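Local coordinates for hypothetical protein Cgl1923 (Corynebacterium glutamicum ATCC 13032, PDB 2P90) that is of unknown function but belongs to the PAC2 family, named for a proteasome assembly chaperone, and may share a related assembly role, at residues S46-D51 against L229-L234; V42-S47 against A212-L217. All coordinates share one frame; numbering follows the deposited sequence.

Contact 1: S46-D51 against L229-L234; sequences SSHLMD and LPLLAL
H48 and L234 meet because the CG of H48 stands anti to its backbone N (chi1 -179°), while that of L234 is anti to its carbonyl carbon and beside its backbone N (chi1 -81°); the imidazole and the isobutyl group then reach toward each other, tip to tip. The branch of L234 that does the touching is CD1, which lies over the middle of the ring, 3.9 Å from the centroid of the H48 imidazole and 11° off its normal, a CH-pi contact with one ring face. L234 CG also comes close to the ring. The carbonyl O of P230 sits at the ring edge, near its plane, but the imidazole is probably turned over as modelled and the approach is implausibly short, so the nature of that edge contact remains doubtful. Helix 41-52 is here the connection of a beta-alpha-beta crossover between the parallel strands 27-33 and 54-61, and the opposing segment leads from a loop into helix 232-250. L218 of helix 211-225 touches H48, L231 and L234, so helix 211-225 borders the contact as well. At the next residue of helix 41-52, an apolar pair takes over: L49 CD2 stands 4.0 Å from L229 CD2 and equally far from L229 CD1, a single methyl meeting both branches of its partner as the two leucines cross obliquely. L49 also rests on M106 of strand 103-108, and L229 on L53 in the loop that follows helix 41-52.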
loop_
_atom_site.group_PDB
_atom_site.type_symbol
_atom_site.label_atom_id
_atom_site.label_comp_id
_atom_site.label_asym_id
_atom_site.label_seq_id
_atom_site.Cartn_x
_atom_site.Cartn_y
_atom_site.Cartn_z
ATOM N N SER B 46 -6.359 20.564 -13.108
ATOM C CA SER B 46 -5.027 21.118 -12.917
ATOM C C SER B 46 -4.204 21.016 -14.197
ATOM O O SER B 46 -3.509 21.957 -14.578
ATOM C CB SER B 46 -4.303 20.506 -11.692
ATOM O OG SER B 46 -3.994 19.149 -11.885
ATOM N N SER B 47 -4.303 19.896 -14.886
ATOM C CA SER B 47 -3.531 19.779 -16.100
ATOM C C SER B 47 -4.061 20.697 -17.229
ATOM O O SER B 47 -3.288 21.198 -18.022
ATOM C CB SER B 47 -3.344 18.310 -16.521
ATOM O OG SER B 47 -4.436 17.885 -17.284
ATOM N N HIS B 48 -5.352 20.986 -17.239
ATOM C CA HIS B 48 -5.894 21.952 -18.185
ATOM C C HIS B 48 -5.338 23.387 -17.981
ATOM O O HIS B 48 -4.944 24.062 -18.955
ATOM C CB HIS B 48 -7.427 21.948 -18.153
ATOM C CG HIS B 48 -8.044 22.898 -19.124
ATOM N ND1 HIS B 48 -8.561 24.122 -18.743
ATOM C CD2 HIS B 48 -8.184 22.833 -20.473
ATOM C CE1 HIS B 48 -9.023 24.754 -19.814
ATOM N NE2 HIS B 48 -8.801 23.994 -20.875
ATOM N N LEU B 49 -5.328 23.824 -16.724
ATOM C CA LEU B 49 -4.811 25.122 -16.331
ATOM C C LEU B 49 -3.337 25.207 -16.648
ATOM O O LEU B 49 -2.854 26.224 -17.138
ATOM C CB LEU B 49 -5.013 25.326 -14.835
ATOM C CG LEU B 49 -6.471 25.475 -14.381
ATOM C CD1 LEU B 49 -6.569 25.569 -12.869
ATOM C CD2 LEU B 49 -7.227 26.684 -15.054
ATOM N N MET B 50 -2.618 24.114 -16.403
ATOM C CA MET B 50 -1.192 24.090 -16.671
ATOM C C MET B 50 -0.846 24.232 -18.158
ATOM O O MET B 50 0.069 24.968 -18.503
ATOM C CB MET B 50 -0.562 22.847 -16.072
ATOM C CG MET B 50 0.801 23.123 -15.438
ATOM S SD MET B 50 0.812 23.430 -13.662
ATOM C CE MET B 50 0.658 21.697 -13.206
ATOM N N ASP B 51 -1.596 23.547 -19.021
ATOM C CA ASP B 51 -1.387 23.592 -20.453
ATOM C C ASP B 51 -1.813 24.927 -21.044
ATOM O O ASP B 51 -1.224 25.385 -22.023
ATOM C CB ASP B 51 -2.217 22.524 -21.130
ATOM C CG ASP B 51 -1.688 21.147 -20.892
ATOM O OD1 ASP B 51 -0.531 21.052 -20.399
ATOM O OD2 ASP B 51 -2.410 20.159 -21.200
ATOM N N LEU B 229 -10.784 32.270 -16.841
ATOM C CA LEU B 229 -10.131 31.037 -17.310
ATOM C C LEU B 229 -10.469 30.601 -18.746
ATOM O O LEU B 229 -11.623 30.556 -19.114
ATOM C CB LEU B 229 -10.386 29.897 -16.307
ATOM C CG LEU B 229 -9.935 30.166 -14.860
ATOM C CD1 LEU B 229 -10.322 29.018 -13.927
ATOM C CD2 LEU B 229 -8.432 30.443 -14.771
ATOM N N PRO B 230 -9.464 30.223 -19.548
ATOM C CA PRO B 230 -9.841 29.774 -20.881
ATOM C C PRO B 230 -10.460 28.363 -20.810
ATOM O O PRO B 230 -9.765 27.382 -20.539
ATOM C CB PRO B 230 -8.511 29.761 -21.646
ATOM C CG PRO B 230 -7.447 29.636 -20.600
ATOM C CD PRO B 230 -8.015 30.109 -19.298
ATOM N N LEU B 231 -11.762 28.270 -21.055
ATOM C CA LEU B 231 -12.487 27.031 -20.812
ATOM C C LEU B 231 -12.987 26.302 -22.066
ATOM O O LEU B 231 -13.535 25.195 -21.962
ATOM C CB LEU B 231 -13.656 27.320 -19.858
ATOM C CG LEU B 231 -13.322 27.642 -18.388
ATOM C CD1 LEU B 231 -14.563 27.901 -17.588
ATOM C CD2 LEU B 231 -12.546 26.524 -17.743
ATOM N N LEU B 232 -12.795 26.908 -23.239
ATOM C CA LEU B 232 -13.549 26.514 -24.448
ATOM C C LEU B 232 -13.251 25.119 -25.039
ATOM O O LEU B 232 -14.144 24.504 -25.634
ATOM C CB LEU B 232 -13.462 27.592 -25.551
ATOM C CG LEU B 232 -13.670 29.088 -25.226
ATOM C CD1 LEU B 232 -13.160 29.981 -26.379
ATOM C CD2 LEU B 232 -15.115 29.432 -24.835
ATOM N N ALA B 233 -12.018 24.635 -24.894
ATOM C CA ALA B 233 -11.658 23.275 -25.328
ATOM C C ALA B 233 -12.340 22.179 -24.486
ATOM O O ALA B 233 -12.567 21.057 -24.969
ATOM C CB ALA B 233 -10.149 23.090 -25.352
ATOM N N LEU B 234 -12.674 22.530 -23.243
ATOM C CA LEU B 234 -13.385 21.638 -22.334
ATOM C C LEU B 234 -14.870 21.533 -22.664
ATOM O O LEU B 234 -15.518 20.513 -22.364
ATOM C CB LEU B 234 -13.239 22.118 -20.890
ATOM C CG LEU B 234 -12.001 21.807 -20.069
ATOM C CD1 LEU B 234 -12.138 22.545 -18.779
ATOM C CD2 LEU B 234 -11.853 20.297 -19.835
#

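Contact 2: V42-S47 against A212-L217; sequences VESSSS and AATLKL
Two helices that each follow a strand of the central mixed sheet, helix 41-52 after strand 27-33 and helix 211-225 after strand 194-202, pack against each other here in the interior of the PAC2-family domain. Their axes approach to 8.7 Å and cross at -60°, and the backbones come nearest where S45 faces T214, with the CA atoms of this pair 5.4 Å apart. T214 carries the crossing. With its CG2 anti to the backbone N and OG1 beside it (chi1 -51°), its two branches part between neighbouring serines. The methyl CG2 pushes against the backbone of S45, 3.4 Å from S45 N, and lies almost as close to S45 OG. The other branch, T214 OG1, meets the methylene of S44, with S44 CB 3.4 Å away; no hydrogen bond joins the two segments. L217, one turn further on, brings CD1 to 3.8 Å from S45 OG, and the same methyl makes a looser apolar contact, 4.4 Å, with V42 CG2. Behind the pair, V42 touches A31 of strand 27-33 and L217 touches V199 of strand 194-202, so both helices lie against the sheet, while T214 touches L234 of helix 232-250. Both serine hydroxyls have turned back to their own helix: S44 OG donates to H40 O and S45 OG to A41 O. Their polarity is therefore met within their own stretch of chain, and what the serines offer to T214 and L217 is mainly small bulk, which lets the two backbones come this close through van der Waals contact alone.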
loop_
_atom_site.group_PDB
_atom_site.type_symbol
_atom_site.label_atom_id
_atom_site.label_comp_id
_atom_site.label_asym_id
_atom_site.label_seq_id
_atom_site.Cartn_x
_atom_site.Cartn_y
_atom_site.Cartn_z
ATOM N N VAL B 42 -10.368 15.942 -11.269
ATOM C CA VAL B 42 -9.393 16.699 -10.453
ATOM C C VAL B 42 -8.080 16.892 -11.236
ATOM O O VAL B 42 -7.603 18.017 -11.410
ATOM C CB VAL B 42 -9.181 16.058 -9.041
ATOM C CG1 VAL B 42 -8.006 16.704 -8.285
ATOM C CG2 VAL B 42 -10.448 16.184 -8.205
ATOM N N GLU B 43 -7.520 15.791 -11.734
ATOM C CA GLU B 43 -6.283 15.841 -12.473
ATOM C C GLU B 43 -6.493 16.625 -13.786
ATOM O O GLU B 43 -5.592 17.355 -14.222
ATOM C CB GLU B 43 -5.738 14.429 -12.696
ATOM C CG GLU B 43 -6.799 13.411 -13.266
ATOM C CD GLU B 43 -7.670 12.561 -12.209
ATOM O OE1 GLU B 43 -8.378 13.186 -11.270
ATOM O OE2 GLU B 43 -7.664 11.263 -12.422
ATOM N N SER B 44 -7.672 16.503 -14.404
ATOM C CA SER B 44 -7.942 17.266 -15.635
ATOM C C SER B 44 -8.003 18.774 -15.419
ATOM O O SER B 44 -7.544 19.532 -16.251
ATOM C CB SER B 44 -9.198 16.786 -16.345
ATOM O OG SER B 44 -8.946 15.494 -16.841
ATOM N N SER B 45 -8.566 19.187 -14.300
ATOM C CA SER B 45 -8.634 20.583 -13.954
ATOM C C SER B 45 -7.247 21.195 -13.873
ATOM O O SER B 45 -6.977 22.219 -14.501
ATOM C CB SER B 45 -9.343 20.747 -12.624
ATOM O OG SER B 45 -10.682 20.313 -12.741
ATOM N N SER B 46 -6.359 20.564 -13.108
ATOM C CA SER B 46 -5.027 21.118 -12.917
ATOM C C SER B 46 -4.204 21.016 -14.197
ATOM O O SER B 46 -3.509 21.957 -14.578
ATOM C CB SER B 46 -4.303 20.506 -11.692
ATOM O OG SER B 46 -3.994 19.149 -11.885
ATOM N N SER B 47 -4.303 19.896 -14.886
ATOM C CA SER B 47 -3.531 19.779 -16.100
ATOM C C SER B 47 -4.061 20.697 -17.229
ATOM O O SER B 47 -3.288 21.198 -18.022
ATOM C CB SER B 47 -3.344 18.310 -16.521
ATOM O OG SER B 47 -4.436 17.885 -17.284
ATOM N N ALA B 212 -17.360 17.432 -18.616
ATOM C CA ALA B 212 -18.363 18.369 -18.063
ATOM C C ALA B 212 -18.078 18.665 -16.561
ATOM O O ALA B 212 -18.337 19.771 -16.053
ATOM C CB ALA B 212 -19.794 17.835 -18.277
ATOM N N ALA B 213 -17.502 17.683 -15.866
ATOM C CA ALA B 213 -17.181 17.819 -14.441
ATOM C C ALA B 213 -15.925 18.676 -14.225
ATOM O O ALA B 213 -15.894 19.518 -13.343
ATOM C CB ALA B 213 -17.048 16.474 -13.824
ATOM N N THR B 214 -14.905 18.478 -15.044
ATOM C CA THR B 214 -13.723 19.334 -15.037
ATOM C C THR B 214 -14.171 20.779 -15.215
ATOM O O THR B 214 -13.889 21.623 -14.359
ATOM C CB THR B 214 -12.758 18.933 -16.156
ATOM O OG1 THR B 214 -12.530 17.520 -16.086
ATOM C CG2 THR B 214 -11.412 19.710 -16.087
ATOM N N LEU B 215 -14.919 21.025 -16.299
ATOM C CA LEU B 215 -15.538 22.329 -16.603
ATOM C C LEU B 215 -16.271 22.930 -15.414
ATOM O O LEU B 215 -16.022 24.072 -15.022
ATOM C CB LEU B 215 -16.504 22.185 -17.798
ATOM C CG LEU B 215 -17.079 23.443 -18.470
ATOM C CD1 LEU B 215 -16.001 24.442 -18.980
ATOM C CD2 LEU B 215 -17.973 23.051 -19.630
ATOM N N LYS B 216 -17.158 22.138 -14.825
ATOM C CA LYS B 216 -17.876 22.568 -13.643
ATOM C C LYS B 216 -16.935 22.964 -12.498
ATOM O O LYS B 216 -17.117 24.034 -11.910
ATOM C CB LYS B 216 -18.893 21.502 -13.205
ATOM C CG LYS B 216 -19.947 22.022 -12.226
ATOM C CD LYS B 216 -20.644 23.278 -12.776
ATOM C CE LYS B 216 -21.012 24.255 -11.653
ATOM N NZ LYS B 216 -22.332 23.947 -11.033
ATOM N N LEU B 217 -15.944 22.118 -12.169
ATOM C CA LEU B 217 -14.982 22.478 -11.110
ATOM C C LEU B 217 -14.265 23.790 -11.447
ATOM O O LEU B 217 -14.128 24.650 -10.596
ATOM C CB LEU B 217 -13.944 21.373 -10.836
ATOM C CG LEU B 217 -14.320 20.124 -10.048
ATOM C CD1 LEU B 217 -13.173 19.111 -10.150
ATOM C CD2 LEU B 217 -14.671 20.414 -8.577
#

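Overall arrangement
The centres of contacts 1 and 2 lie about 8 Å apart, and both draw on helix 41-52, sharing S46 and S47. In chain order this helix comes first; much of the mixed sheet follows before the chain returns with helix 211-225, partner in contact 2, and then the 229-234 segment entering helix 232-250, partner in contact 1. The two second segments touch one another: L231 CB packs on L215 CD1 at 3.8 Å, and L234 CD2 on T214 CG2 at the same distance. Contact 2 is the deeper of the two. Together they join the early crossover helix to two consecutive late helices within a single PAC2-family region.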